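Local coordinates for hypothetical protein BVU_2266 (Bacteroides vulgatus, PDB 3TZG), which is of unknown function but folds as a porin-like antiparallel beta barrel, probably related to the membrane beta-barrel proteins, at residues A[134-139]-A[155-160]; A[93-98]-A[110-115]; A[229-234]-A[244-249]; A[163-168]-A[195-200]. All blocks are in the same frame, centred on the assembly; numbering follows the deposited sequence.

Contact 1: A[134-139]-A[155-160]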
loop_
_atom_site.group_PDB
_atom_site.type_symbol
_atom_site.label_atom_id
_atom_site.label_comp_id
_atom_site.label_asym_id
_atom_site.label_seq_id
_atom_site.Cartn_x
_atom_site.Cartn_y
_atom_site.Cartn_z
ATOM N N GLY A 134 15.261 -9.645 -3.075
ATOM C CA GLY A 134 14.524 -8.398 -2.951
ATOM C C GLY A 134 13.030 -8.540 -2.736
ATOM O O GLY A 134 12.313 -7.533 -2.697
ATOM N N ARG A 135 12.557 -9.785 -2.583
ATOM C CA ARG A 135 11.147 -10.105 -2.354
ATOM C C ARG A 135 10.745 -9.812 -0.930
ATOM O O ARG A 135 11.493 -10.155 -0.022
ATOM C CB ARG A 135 10.863 -11.584 -2.679
ATOM C CG ARG A 135 11.014 -11.892 -4.159
ATOM C CD ARG A 135 10.806 -13.348 -4.446
ATOM N NE ARG A 135 11.808 -14.187 -3.794
ATOM C CZ ARG A 135 11.965 -15.482 -4.033
ATOM N NH1 ARG A 135 11.218 -16.091 -4.945
ATOM N NH2 ARG A 135 12.892 -16.172 -3.390
ATOM N N LEU A 136 9.558 -9.195 -0.720
ATOM C CA LEU A 136 9.054 -8.901 0.634
ATOM C C LEU A 136 8.620 -10.214 1.302
ATOM O O LEU A 136 7.679 -10.857 0.827
ATOM C CB LEU A 136 7.903 -7.883 0.572
ATOM C CG LEU A 136 7.227 -7.544 1.885
ATOM C CD1 LEU A 136 8.210 -6.908 2.847
ATOM C CD2 LEU A 136 6.060 -6.650 1.659
ATOM N N LYS A 137 9.337 -10.638 2.357
ATOM C CA LYS A 137 9.087 -11.929 2.996
ATOM C C LYS A 137 8.215 -11.817 4.219
ATOM O O LYS A 137 7.371 -12.696 4.437
ATOM C CB LYS A 137 10.394 -12.633 3.365
ATOM C CG LYS A 137 10.914 -13.492 2.180
ATOM C CD LYS A 137 10.074 -14.801 1.916
ATOM C CE LYS A 137 10.493 -15.611 0.722
ATOM N NZ LYS A 137 11.916 -16.079 0.787
ATOM N N GLU A 138 8.396 -10.748 5.011
ATOM C CA GLU A 138 7.642 -10.538 6.257
ATOM C C GLU A 138 7.397 -9.091 6.542
ATOM O O GLU A 138 8.231 -8.236 6.225
ATOM C CB GLU A 138 8.377 -11.125 7.461
ATOM C CG GLU A 138 8.621 -12.608 7.444
ATOM C CD GLU A 138 9.541 -13.071 8.551
ATOM O OE1 GLU A 138 9.796 -12.298 9.503
ATOM O OE2 GLU A 138 9.966 -14.245 8.486
ATOM N N VAL A 139 6.260 -8.824 7.169
ATOM C CA VAL A 139 5.852 -7.492 7.614
ATOM C C VAL A 139 5.407 -7.598 9.064
ATOM O O VAL A 139 4.555 -8.418 9.390
ATOM C CB VAL A 139 4.758 -6.820 6.744
ATOM C CG1 VAL A 139 4.499 -5.376 7.214
ATOM C CG2 VAL A 139 5.095 -6.880 5.251
ATOM N N THR A 155 2.976 -10.723 9.267
ATOM C CA THR A 155 2.518 -11.208 7.951
ATOM C C THR A 155 3.690 -11.928 7.208
ATOM O O THR A 155 4.805 -11.417 7.164
ATOM C CB THR A 155 1.951 -10.053 7.145
ATOM O OG1 THR A 155 0.944 -9.382 7.898
ATOM C CG2 THR A 155 1.368 -10.490 5.861
ATOM N N TYR A 156 3.436 -13.133 6.674
ATOM C CA TYR A 156 4.463 -13.905 5.963
ATOM C C TYR A 156 4.041 -14.088 4.501
ATOM O O TYR A 156 2.877 -14.367 4.243
ATOM C CB TYR A 156 4.715 -15.271 6.652
ATOM C CG TYR A 156 5.093 -15.178 8.114
ATOM C CD1 TYR A 156 4.116 -15.128 9.109
ATOM C CD2 TYR A 156 6.424 -15.182 8.513
ATOM C CE1 TYR A 156 4.457 -15.104 10.460
ATOM C CE2 TYR A 156 6.778 -15.116 9.864
ATOM C CZ TYR A 156 5.789 -15.088 10.832
ATOM O OH TYR A 156 6.118 -14.987 12.166
ATOM N N TYR A 157 4.976 -13.934 3.548
ATOM C CA TYR A 157 4.665 -14.056 2.110
ATOM C C TYR A 157 5.419 -15.189 1.465
ATOM O O TYR A 157 6.633 -15.313 1.633
ATOM C CB TYR A 157 4.993 -12.747 1.349
ATOM C CG TYR A 157 4.165 -11.575 1.808
ATOM C CD1 TYR A 157 2.881 -11.372 1.316
ATOM C CD2 TYR A 157 4.623 -10.728 2.806
ATOM C CE1 TYR A 157 2.078 -10.339 1.793
ATOM C CE2 TYR A 157 3.832 -9.688 3.290
ATOM C CZ TYR A 157 2.566 -9.483 2.768
ATOM O OH TYR A 157 1.790 -8.446 3.236
ATOM N N ASN A 158 4.708 -15.970 0.660
ATOM C CA ASN A 158 5.280 -17.108 -0.061
ATOM C C ASN A 158 5.314 -16.812 -1.587
ATOM O O ASN A 158 4.330 -16.315 -2.128
ATOM C CB ASN A 158 4.482 -18.369 0.241
ATOM C CG ASN A 158 5.057 -19.583 -0.416
ATOM O OD1 ASN A 158 4.800 -19.866 -1.599
ATOM N ND2 ASN A 158 5.884 -20.304 0.322
ATOM N N TYR A 159 6.446 -17.158 -2.256
ATOM C CA TYR A 159 6.728 -16.950 -3.685
ATOM C C TYR A 159 7.140 -18.266 -4.401
ATOM O O TYR A 159 7.839 -18.220 -5.427
ATOM C CB TYR A 159 7.858 -15.918 -3.830
ATOM C CG TYR A 159 7.529 -14.571 -3.231
ATOM C CD1 TYR A 159 6.884 -13.589 -3.984
ATOM C CD2 TYR A 159 7.901 -14.257 -1.928
ATOM C CE1 TYR A 159 6.574 -12.342 -3.435
ATOM C CE2 TYR A 159 7.583 -13.021 -1.365
ATOM C CZ TYR A 159 6.917 -12.071 -2.121
ATOM O OH TYR A 159 6.642 -10.859 -1.570
ATOM N N ASP A 160 6.728 -19.439 -3.864
ATOM C CA ASP A 160 7.148 -20.738 -4.405
ATOM C C ASP A 160 6.620 -20.968 -5.815
ATOM O O ASP A 160 7.275 -21.668 -6.577
ATOM C CB ASP A 160 6.712 -21.893 -3.487
ATOM C CG ASP A 160 7.361 -21.858 -2.107
ATOM O OD1 ASP A 160 8.427 -21.193 -1.960
ATOM O OD2 ASP A 160 6.808 -22.490 -1.174
HETATM O O HOH W 1 10.712 -19.251 -4.627
#

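Contact 2: A[93-98]-A[110-115]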
loop_
_atom_site.group_PDB
_atom_site.type_symbol
_atom_site.label_atom_id
_atom_site.label_comp_id
_atom_site.label_asym_id
_atom_site.label_seq_id
_atom_site.Cartn_x
_atom_site.Cartn_y
_atom_site.Cartn_z
ATOM N N ALA A 93 -7.844 13.587 11.275
ATOM C CA ALA A 93 -6.528 13.427 11.842
ATOM C C ALA A 93 -5.409 13.942 10.939
ATOM O O ALA A 93 -5.587 14.103 9.740
ATOM C CB ALA A 93 -6.295 11.949 12.132
ATOM N N ASP A 94 -4.254 14.226 11.567
ATOM C CA ASP A 94 -3.004 14.577 10.927
ATOM C C ASP A 94 -2.031 13.443 11.179
ATOM O O ASP A 94 -1.838 13.030 12.328
ATOM C CB ASP A 94 -2.454 15.937 11.372
ATOM C CG ASP A 94 -2.680 16.986 10.289
ATOM O OD1 ASP A 94 -2.143 16.804 9.144
ATOM O OD2 ASP A 94 -3.403 17.969 10.559
ATOM N N LYS A 95 -1.484 12.885 10.073
ATOM C CA LYS A 95 -0.545 11.772 10.101
ATOM C C LYS A 95 0.868 12.241 9.755
ATOM O O LYS A 95 1.089 12.859 8.713
ATOM C CB LYS A 95 -0.995 10.674 9.134
ATOM C CG LYS A 95 -0.187 9.391 9.242
ATOM C CD LYS A 95 -0.605 8.438 8.143
ATOM C CE LYS A 95 0.130 7.139 8.148
ATOM N NZ LYS A 95 -0.408 6.192 7.150
ATOM N N GLN A 96 1.810 11.949 10.647
ATOM C CA GLN A 96 3.228 12.243 10.469
ATOM C C GLN A 96 4.013 10.940 10.363
ATOM O O GLN A 96 4.032 10.137 11.302
ATOM C CB GLN A 96 3.754 13.103 11.603
ATOM C CG GLN A 96 3.451 14.548 11.443
ATOM C CD GLN A 96 3.872 15.375 12.627
ATOM O OE1 GLN A 96 4.263 14.875 13.680
ATOM N NE2 GLN A 96 3.786 16.673 12.482
ATOM N N THR A 97 4.659 10.733 9.230
ATOM C CA THR A 97 5.377 9.490 9.003
ATOM C C THR A 97 6.830 9.745 8.607
ATOM O O THR A 97 7.130 10.747 7.941
ATOM C CB THR A 97 4.644 8.691 7.906
ATOM O OG1 THR A 97 3.348 8.379 8.401
ATOM C CG2 THR A 97 5.353 7.400 7.549
ATOM N N VAL A 98 7.712 8.804 9.007
ATOM C CA VAL A 98 9.127 8.771 8.662
ATOM C C VAL A 98 9.449 7.370 8.114
ATOM O O VAL A 98 8.934 6.361 8.601
ATOM C CB VAL A 98 10.078 9.191 9.814
ATOM C CG1 VAL A 98 9.966 10.684 10.084
ATOM C CG2 VAL A 98 9.851 8.369 11.092
ATOM N N SER A 110 4.490 5.916 12.018
ATOM C CA SER A 110 3.452 6.943 11.872
ATOM C C SER A 110 2.824 7.347 13.182
ATOM O O SER A 110 2.588 6.512 14.059
ATOM C CB SER A 110 2.340 6.461 10.956
ATOM O OG SER A 110 2.816 6.210 9.642
ATOM N N ASP A 111 2.542 8.641 13.305
ATOM C CA ASP A 111 1.853 9.206 14.456
ATOM C C ASP A 111 0.659 9.955 13.972
ATOM O O ASP A 111 0.764 10.787 13.057
ATOM C CB ASP A 111 2.757 10.091 15.311
ATOM C CG ASP A 111 3.544 9.272 16.288
ATOM O OD1 ASP A 111 2.948 8.811 17.273
ATOM O OD2 ASP A 111 4.751 9.029 16.030
ATOM N N TYR A 112 -0.495 9.588 14.540
ATOM C CA TYR A 112 -1.795 10.163 14.261
ATOM C C TYR A 112 -2.248 11.055 15.385
ATOM O O TYR A 112 -2.365 10.592 16.517
ATOM C CB TYR A 112 -2.816 9.054 14.058
ATOM C CG TYR A 112 -2.677 8.259 12.786
ATOM C CD1 TYR A 112 -3.351 8.640 11.629
ATOM C CD2 TYR A 112 -2.009 7.043 12.777
ATOM C CE1 TYR A 112 -3.313 7.861 10.477
ATOM C CE2 TYR A 112 -1.975 6.243 11.635
ATOM C CZ TYR A 112 -2.622 6.662 10.483
ATOM O OH TYR A 112 -2.587 5.888 9.347
ATOM N N ARG A 113 -2.507 12.332 15.077
ATOM C CA ARG A 113 -3.037 13.350 15.989
ATOM C C ARG A 113 -4.294 14.006 15.394
ATOM O O ARG A 113 -4.398 14.151 14.181
ATOM C CB ARG A 113 -1.985 14.424 16.282
ATOM C CG ARG A 113 -0.897 14.075 17.290
ATOM C CD ARG A 113 0.175 15.104 17.055
ATOM N NE ARG A 113 1.433 14.959 17.770
ATOM C CZ ARG A 113 2.342 15.931 17.842
ATOM N NH1 ARG A 113 2.107 17.115 17.285
ATOM N NH2 ARG A 113 3.472 15.744 18.499
ATOM N N ALA A 114 -5.232 14.427 16.246
ATOM C CA ALA A 114 -6.423 15.127 15.790
ATOM C C ALA A 114 -6.027 16.512 15.292
ATOM O O ALA A 114 -5.171 17.149 15.915
ATOM C CB ALA A 114 -7.433 15.218 16.912
ATOM N N THR A 115 -6.580 16.949 14.133
ATOM C CA THR A 115 -6.291 18.270 13.546
ATOM C C THR A 115 -6.738 19.399 14.506
ATOM O O THR A 115 -6.023 20.387 14.697
ATOM C CB THR A 115 -6.978 18.433 12.176
ATOM O OG1 THR A 115 -8.394 18.414 12.358
ATOM C CG2 THR A 115 -6.574 17.378 11.175
#

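Contact 3: A[229-234]-A[244-249]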
loop_
_atom_site.group_PDB
_atom_site.type_symbol
_atom_site.label_atom_id
_atom_site.label_comp_id
_atom_site.label_asym_id
_atom_site.label_seq_id
_atom_site.Cartn_x
_atom_site.Cartn_y
_atom_site.Cartn_z
ATOM N N VAL A 229 -3.823 -8.829 -15.322
ATOM C CA VAL A 229 -5.053 -8.125 -15.702
ATOM C C VAL A 229 -6.137 -8.361 -14.643
ATOM O O VAL A 229 -7.176 -7.702 -14.684
ATOM C CB VAL A 229 -5.552 -8.470 -17.124
ATOM C CG1 VAL A 229 -4.653 -7.818 -18.152
ATOM C CG2 VAL A 229 -5.645 -9.973 -17.363
ATOM N N ARG A 230 -5.876 -9.259 -13.673
ATOM C CA ARG A 230 -6.770 -9.481 -12.539
ATOM C C ARG A 230 -5.981 -9.976 -11.322
ATOM O O ARG A 230 -5.238 -10.959 -11.413
ATOM C CB ARG A 230 -7.916 -10.458 -12.855
ATOM C CG ARG A 230 -8.924 -10.489 -11.722
ATOM C CD ARG A 230 -9.673 -11.766 -11.627
ATOM N NE ARG A 230 -10.858 -11.792 -12.471
ATOM C CZ ARG A 230 -11.643 -12.863 -12.601
ATOM N NH1 ARG A 230 -11.334 -14.012 -11.971
ATOM N NH2 ARG A 230 -12.706 -12.822 -13.401
ATOM N N ILE A 231 -6.182 -9.302 -10.180
ATOM C CA ILE A 231 -5.589 -9.656 -8.886
ATOM C C ILE A 231 -6.721 -10.033 -7.941
ATOM O O ILE A 231 -7.643 -9.243 -7.760
ATOM C CB ILE A 231 -4.695 -8.534 -8.297
ATOM C CG1 ILE A 231 -3.590 -8.085 -9.308
ATOM C CG2 ILE A 231 -4.085 -9.004 -6.971
ATOM C CD1 ILE A 231 -2.743 -6.930 -8.870
ATOM N N GLU A 232 -6.678 -11.250 -7.378
ATOM C CA GLU A 232 -7.705 -11.742 -6.447
ATOM C C GLU A 232 -7.102 -12.278 -5.185
ATOM O O GLU A 232 -6.030 -12.871 -5.227
ATOM C CB GLU A 232 -8.553 -12.848 -7.070
ATOM C CG GLU A 232 -9.652 -12.368 -7.981
ATOM C CD GLU A 232 -10.493 -13.485 -8.561
ATOM O OE1 GLU A 232 -9.964 -14.608 -8.736
ATOM O OE2 GLU A 232 -11.678 -13.222 -8.879
ATOM N N VAL A 233 -7.793 -12.101 -4.062
ATOM C CA VAL A 233 -7.334 -12.636 -2.782
ATOM C C VAL A 233 -8.504 -13.460 -2.222
ATOM O O VAL A 233 -9.603 -12.934 -2.010
ATOM C CB VAL A 233 -6.798 -11.541 -1.814
ATOM C CG1 VAL A 233 -6.423 -12.145 -0.456
ATOM C CG2 VAL A 233 -5.595 -10.812 -2.433
ATOM N N LEU A 234 -8.290 -14.764 -2.078
ATOM C CA LEU A 234 -9.335 -15.691 -1.639
ATOM C C LEU A 234 -9.033 -16.401 -0.306
ATOM O O LEU A 234 -7.886 -16.755 -0.012
ATOM C CB LEU A 234 -9.547 -16.784 -2.694
ATOM C CG LEU A 234 -9.980 -16.361 -4.064
ATOM C CD1 LEU A 234 -9.272 -17.173 -5.076
ATOM C CD2 LEU A 234 -11.496 -16.455 -4.228
ATOM N N ILE A 244 -9.197 -6.877 -8.033
ATOM C CA ILE A 244 -8.749 -5.691 -8.752
ATOM C C ILE A 244 -8.543 -6.078 -10.198
ATOM O O ILE A 244 -7.823 -7.031 -10.479
ATOM C CB ILE A 244 -7.478 -5.061 -8.118
ATOM C CG1 ILE A 244 -7.815 -4.428 -6.742
ATOM C CG2 ILE A 244 -6.822 -4.025 -9.041
ATOM C CD1 ILE A 244 -7.304 -5.240 -5.592
ATOM N N ASP A 245 -9.213 -5.377 -11.107
ATOM C CA ASP A 245 -9.068 -5.612 -12.545
ATOM C C ASP A 245 -8.207 -4.489 -13.128
ATOM O O ASP A 245 -8.384 -3.335 -12.740
ATOM C CB ASP A 245 -10.442 -5.720 -13.229
ATOM C CG ASP A 245 -11.185 -7.035 -12.992
ATOM O OD1 ASP A 245 -10.543 -8.098 -13.056
ATOM O OD2 ASP A 245 -12.427 -7.005 -12.888
ATOM N N LEU A 246 -7.225 -4.820 -13.976
ATOM C CA LEU A 246 -6.312 -3.819 -14.534
ATOM C C LEU A 246 -6.254 -3.870 -16.056
ATOM O O LEU A 246 -6.303 -4.954 -16.666
ATOM C CB LEU A 246 -4.883 -3.993 -13.982
ATOM C CG LEU A 246 -4.697 -3.916 -12.472
ATOM C CD1 LEU A 246 -4.618 -5.299 -11.878
ATOM C CD2 LEU A 246 -3.433 -3.222 -12.146
ATOM N N SER A 247 -6.122 -2.687 -16.676
ATOM C CA SER A 247 -6.029 -2.548 -18.131
ATOM C C SER A 247 -4.736 -1.849 -18.492
ATOM O O SER A 247 -4.280 -0.965 -17.759
ATOM C CB SER A 247 -7.231 -1.788 -18.678
ATOM O OG SER A 247 -7.132 -1.602 -20.079
ATOM N N TYR A 248 -4.158 -2.238 -19.633
ATOM C CA TYR A 248 -2.901 -1.688 -20.142
ATOM C C TYR A 248 -3.112 -1.050 -21.527
ATOM O O TYR A 248 -2.140 -0.633 -22.160
ATOM C CB TYR A 248 -1.836 -2.796 -20.196
ATOM C CG TYR A 248 -1.546 -3.434 -18.853
ATOM C CD1 TYR A 248 -2.358 -4.448 -18.351
ATOM C CD2 TYR A 248 -0.450 -3.032 -18.088
ATOM C CE1 TYR A 248 -2.122 -5.004 -17.097
ATOM C CE2 TYR A 248 -0.188 -3.606 -16.846
ATOM C CZ TYR A 248 -1.026 -4.591 -16.359
ATOM O OH TYR A 248 -0.752 -5.181 -15.163
ATOM N N ASN A 249 -4.392 -0.926 -21.957
ATOM C CA ASN A 249 -4.794 -0.361 -23.252
ATOM C C ASN A 249 -4.788 1.166 -23.227
ATOM O O ASN A 249 -5.398 1.745 -22.325
ATOM C CB ASN A 249 -6.201 -0.856 -23.665
ATOM C CG ASN A 249 -6.705 -0.291 -24.983
ATOM O OD1 ASN A 249 -7.556 0.600 -25.022
ATOM N ND2 ASN A 249 -6.161 -0.758 -26.098
#

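Contact 4: A[163-168]-A[195-200]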
loop_
_atom_site.group_PDB
_atom_site.type_symbol
_atom_site.label_atom_id
_atom_site.label_comp_id
_atom_site.label_asym_id
_atom_site.label_seq_id
_atom_site.Cartn_x
_atom_site.Cartn_y
_atom_site.Cartn_z
ATOM N N ILE A 163 5.608 -16.325 -9.461
ATOM C CA ILE A 163 4.747 -15.454 -10.252
ATOM C C ILE A 163 5.493 -14.140 -10.424
ATOM O O ILE A 163 5.889 -13.496 -9.450
ATOM C CB ILE A 163 3.353 -15.303 -9.598
ATOM C CG1 ILE A 163 2.656 -16.689 -9.575
ATOM C CG2 ILE A 163 2.499 -14.268 -10.372
ATOM C CD1 ILE A 163 1.583 -16.853 -8.609
ATOM N N ASN A 164 5.753 -13.796 -11.672
ATOM C CA ASN A 164 6.481 -12.588 -12.038
ATOM C C ASN A 164 5.692 -11.822 -13.060
ATOM O O ASN A 164 4.974 -12.406 -13.877
ATOM C CB ASN A 164 7.888 -12.915 -12.564
ATOM C CG ASN A 164 8.755 -13.559 -11.510
ATOM O OD1 ASN A 164 9.271 -12.898 -10.589
ATOM N ND2 ASN A 164 8.886 -14.880 -11.594
ATOM N N TYR A 165 5.806 -10.511 -12.986
ATOM C CA TYR A 165 5.107 -9.629 -13.883
ATOM C C TYR A 165 6.029 -8.514 -14.322
ATOM O O TYR A 165 7.099 -8.304 -13.731
ATOM C CB TYR A 165 3.849 -9.066 -13.189
ATOM C CG TYR A 165 4.131 -7.974 -12.169
ATOM C CD1 TYR A 165 4.538 -8.288 -10.877
ATOM C CD2 TYR A 165 3.976 -6.632 -12.495
ATOM C CE1 TYR A 165 4.829 -7.296 -9.948
ATOM C CE2 TYR A 165 4.264 -5.628 -11.570
ATOM C CZ TYR A 165 4.679 -5.967 -10.291
ATOM O OH TYR A 165 4.944 -5.002 -9.353
ATOM N N GLN A 166 5.575 -7.770 -15.328
ATOM C CA GLN A 166 6.248 -6.584 -15.827
ATOM C C GLN A 166 5.188 -5.518 -16.026
ATOM O O GLN A 166 4.255 -5.729 -16.798
ATOM C CB GLN A 166 7.024 -6.883 -17.105
ATOM C CG GLN A 166 8.279 -6.017 -17.299
ATOM C CD GLN A 166 9.476 -6.498 -16.503
ATOM O OE1 GLN A 166 9.974 -5.804 -15.609
ATOM N NE2 GLN A 166 9.983 -7.690 -16.825
ATOM N N ALA A 167 5.248 -4.443 -15.218
ATOM C CA ALA A 167 4.333 -3.306 -15.265
ATOM C C ALA A 167 5.050 -2.069 -14.758
ATOM O O ALA A 167 6.101 -2.183 -14.116
ATOM C CB ALA A 167 3.086 -3.594 -14.451
ATOM N N ASN A 168 4.509 -0.887 -15.065
ATOM C CA ASN A 168 5.080 0.398 -14.643
ATOM C C ASN A 168 4.866 0.625 -13.123
ATOM O O ASN A 168 5.709 1.238 -12.478
ATOM C CB ASN A 168 4.467 1.538 -15.451
ATOM C CG ASN A 168 3.019 1.830 -15.139
ATOM O OD1 ASN A 168 2.135 0.988 -15.269
ATOM N ND2 ASN A 168 2.750 3.036 -14.693
ATOM N N ARG A 195 14.397 -2.789 -4.597
ATOM C CA ARG A 195 15.280 -3.608 -5.421
ATOM C C ARG A 195 14.462 -4.558 -6.365
ATOM O O ARG A 195 14.860 -4.736 -7.519
ATOM C CB ARG A 195 16.216 -4.401 -4.474
ATOM C CG ARG A 195 17.254 -5.313 -5.116
ATOM C CD ARG A 195 18.281 -5.843 -4.113
ATOM N NE ARG A 195 19.530 -5.078 -4.113
ATOM C CZ ARG A 195 19.823 -4.105 -3.255
ATOM N NH1 ARG A 195 18.966 -3.774 -2.299
ATOM N NH2 ARG A 195 20.979 -3.466 -3.337
ATOM N N ASN A 196 13.315 -5.130 -5.897
ATOM C CA ASN A 196 12.505 -6.067 -6.701
ATOM C C ASN A 196 11.056 -5.607 -6.798
ATOM O O ASN A 196 10.272 -5.776 -5.883
ATOM C CB ASN A 196 12.575 -7.477 -6.101
ATOM C CG ASN A 196 11.929 -8.592 -6.888
ATOM O OD1 ASN A 196 10.866 -8.459 -7.496
ATOM N ND2 ASN A 196 12.517 -9.760 -6.804
ATOM N N ARG A 197 10.699 -5.106 -7.964
ATOM C CA ARG A 197 9.378 -4.590 -8.314
ATOM C C ARG A 197 8.713 -5.550 -9.383
ATOM O O ARG A 197 7.847 -5.141 -10.162
ATOM C CB ARG A 197 9.617 -3.153 -8.845
ATOM C CG ARG A 197 8.411 -2.233 -8.885
ATOM C CD ARG A 197 8.763 -0.793 -9.282
ATOM N NE ARG A 197 9.442 -0.663 -10.578
ATOM C CZ ARG A 197 8.844 -0.773 -11.766
ATOM N NH1 ARG A 197 7.551 -1.089 -11.844
ATOM N NH2 ARG A 197 9.542 -0.609 -12.887
ATOM N N THR A 198 9.067 -6.848 -9.319
ATOM C CA THR A 198 8.730 -7.897 -10.264
ATOM C C THR A 198 7.951 -9.087 -9.665
ATOM O O THR A 198 7.160 -9.691 -10.381
ATOM C CB THR A 198 10.091 -8.376 -10.808
ATOM O OG1 THR A 198 10.340 -7.610 -11.969
ATOM C CG2 THR A 198 10.170 -9.862 -11.138
ATOM N N ALA A 199 8.241 -9.495 -8.429
ATOM C CA ALA A 199 7.619 -10.690 -7.834
ATOM C C ALA A 199 6.234 -10.413 -7.254
ATOM O O ALA A 199 6.001 -9.314 -6.766
ATOM C CB ALA A 199 8.515 -11.229 -6.729
ATOM N N LEU A 200 5.342 -11.432 -7.259
ATOM C CA LEU A 200 4.005 -11.382 -6.649
ATOM C C LEU A 200 3.810 -12.575 -5.709
ATOM O O LEU A 200 4.099 -13.702 -6.127
ATOM C CB LEU A 200 2.881 -11.347 -7.687
ATOM C CG LEU A 200 2.699 -10.042 -8.460
ATOM C CD1 LEU A 200 1.719 -10.215 -9.634
ATOM C CD2 LEU A 200 2.330 -8.910 -7.529
HETATM O O HOH W 2 4.621 -16.547 -6.400
HETATM O O HOH W 3 11.774 -12.038 -8.495
#

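Contact 1: A[134-139]-A[155-160]
Tyr-159 takes Arg-135 over one face of its ring and Lys-137 and Leu-136 O at its edge. With CG anti to the carbonyl carbon (chi1 -60°), it reaches back across the gap between the segments. Arg-135 CD lies 4.0 Å from the centroid of the Tyr-159 ring in a CH-pi contact, and the guanidinium plane is turned 27° from the ring. The phenol tip ends on the backbone: Tyr-159 OH donates to Leu-136 O at 2.6 Å, in the carbonyl plane and on a lone pair. Lys-137 slides past, CE 3.9 Å from Tyr-159 CD2, and the charged ends of Arg-135 and Lys-137 both pair with Asp-131. An alanine here in place of Tyr-159 would remove the ring and its hydroxyl, and would probably loosen the hold on Leu-136 O and on the aliphatic part of Arg-135. Further along, Tyr-157 brings its ring edge to Val-139, CE2 to CG2 3.7 Å, while its hydroxyl bonds to the backbone of Asp-177. On the other face, Glu-138 and Tyr-156 run side by side with carboxylate and ring planes 69° apart, and Glu-138 also bonds to His-154. Val-139 and Thr-155 exchange two backbone hydrogen bonds. The arrangement is that of an antiparallel beta hairpin in a barrel wall, with a classic bulge toward the neighbouring strand 120-130, where Lys-137 and Glu-138 both face Val-129.

Contact 2: A[93-98]-A[110-115]
Lys-95 leaves the strand with CG anti to the backbone N (chi1 -172°) and stays extended to its tip, whereas Tyr-112 has CG anti to the carbonyl carbon (chi1 -71°); the two side chains therefore run side by side in the same direction. Lysine methylenes lie over one face of the ring, toward its rim, with CG of Lys-95 4.0 Å from the centroid of the Tyr-112 ring in a CH-pi contact. Their polar ends go to different acids: Lys-95 forms a salt bridge with Asp-182 of helix 181-188, Tyr-112 a hydrogen bond with Asp-179. On this face, too, Thr-97 OG1 and Ser-110 OG share a hydrogen bond of 2.6 Å. Asp-94, Gln-96, Asp-111 and Arg-113 occupy the other face. Beyond the strand end, Thr-115 crosses Asp-94 at about a right angle, while the carboxylate of Asp-94 pairs with Arg-81. Four backbone hydrogen bonds join Asp-94 to Arg-113 and Gln-96 to Asp-111, with 2.6 Å from Asp-94 N to Arg-113 O. This antiparallel hairpin of strands 90-102 and 105-114 is flanked by strand 74-85 beside the first and strand 120-130 beside the second.

Contact 3: A[229-234]-A[244-249]
Strands 230-234 and 244-247 run antiparallel at 168°, with Ile-231 and Ile-244 exchanging two nearly straight backbone hydrogen bonds, while Leu-246 N reaches Val-229 O at 3.0 Å from well above the carbonyl plane. On one face Arg-230 extends alongside Asp-245, CG anti to its own backbone N (chi1 -171°), before bending at chi3. Asp-245 OD1 lies at the guanidinium edge in a long salt bridge, 3.8 Å from Arg-230 NE, and touches Arg-230 CG. Glu-232 OE2 instead meets Arg-230 NH1 at 3.2 Å from well out of the guanidinium plane, a purely charge-based pairing. An alanine here, replacing Arg-230, would remove the guanidinium and would probably loosen the hold on Asp-245 and Glu-232. Ile-231 and Ile-244 lie on the opposite face, and Ile-231 CD1 comes 3.9 Å from Leu-246 CD1 as the two side chains cross obliquely. Val-229 CG1 rests against the ring edge of Tyr-248, whose hydroxyl bonds to Pro-228 O. Strand 213-224 flanks 227-235, and strand 12-15 lies beside 239-247.

Contact 4: A[163-168]-A[195-200]
Tyr-165 adopts the crowded first torsion, with CG between the backbone N and the carbonyl carbon (chi1 76°), and its ring crosses Leu-200 at about a right angle. Leu-200 CG comes within 3.5 Å of Tyr-165 CD1, while the phenol tip bonds to Leu-171 N. The backbone of the same tyrosine is held by its N-H, which donates to Thr-198 O at 3.0 Å. Arg-197 starts with CG anti to the backbone N and bends at chi3 (57°), bringing NH1 to Ala-167 O at 2.9 Å, on a lone pair of that carbonyl. Ile-163 also crosses Leu-200 at about a right angle, its CG2 4.0 Å from Leu-200 CB. Leu-200 N donates to Ile-163 O at 3.1 Å, and a water joins Ile-163 N to Leu-200 O. Within 195-200, Asn-196 OD1 accepts from both Thr-198 N and Ala-199 N, the double acceptance of an Asx turn and Asx motif that leads into strand 199-208 of the barrel.

In the fold
Contacts 1, 2 and 3 each tie together a hairpin of consecutive antiparallel strands, whereas contact 4 joins segments separated by a long connection containing helix 181-188. Contacts 1 and 4 have centres about 13 Å apart and touch directly: Arg-135 CG packs on Ala-199 CB at 3.6 Å, and Tyr-159 CD1 lies 3.5 Å from Leu-200 O. The two contacts are adjacent because strand 199-208 pairs with strand 150-158. Contact 4 also meets contact 3, through Tyr-248 and Ala-167, with centres about 14 Å apart. Contact 2 is remote, its centre about 28 Å from that of contact 1 and about 32 Å from that of contact 3, which lies across the chain's centre.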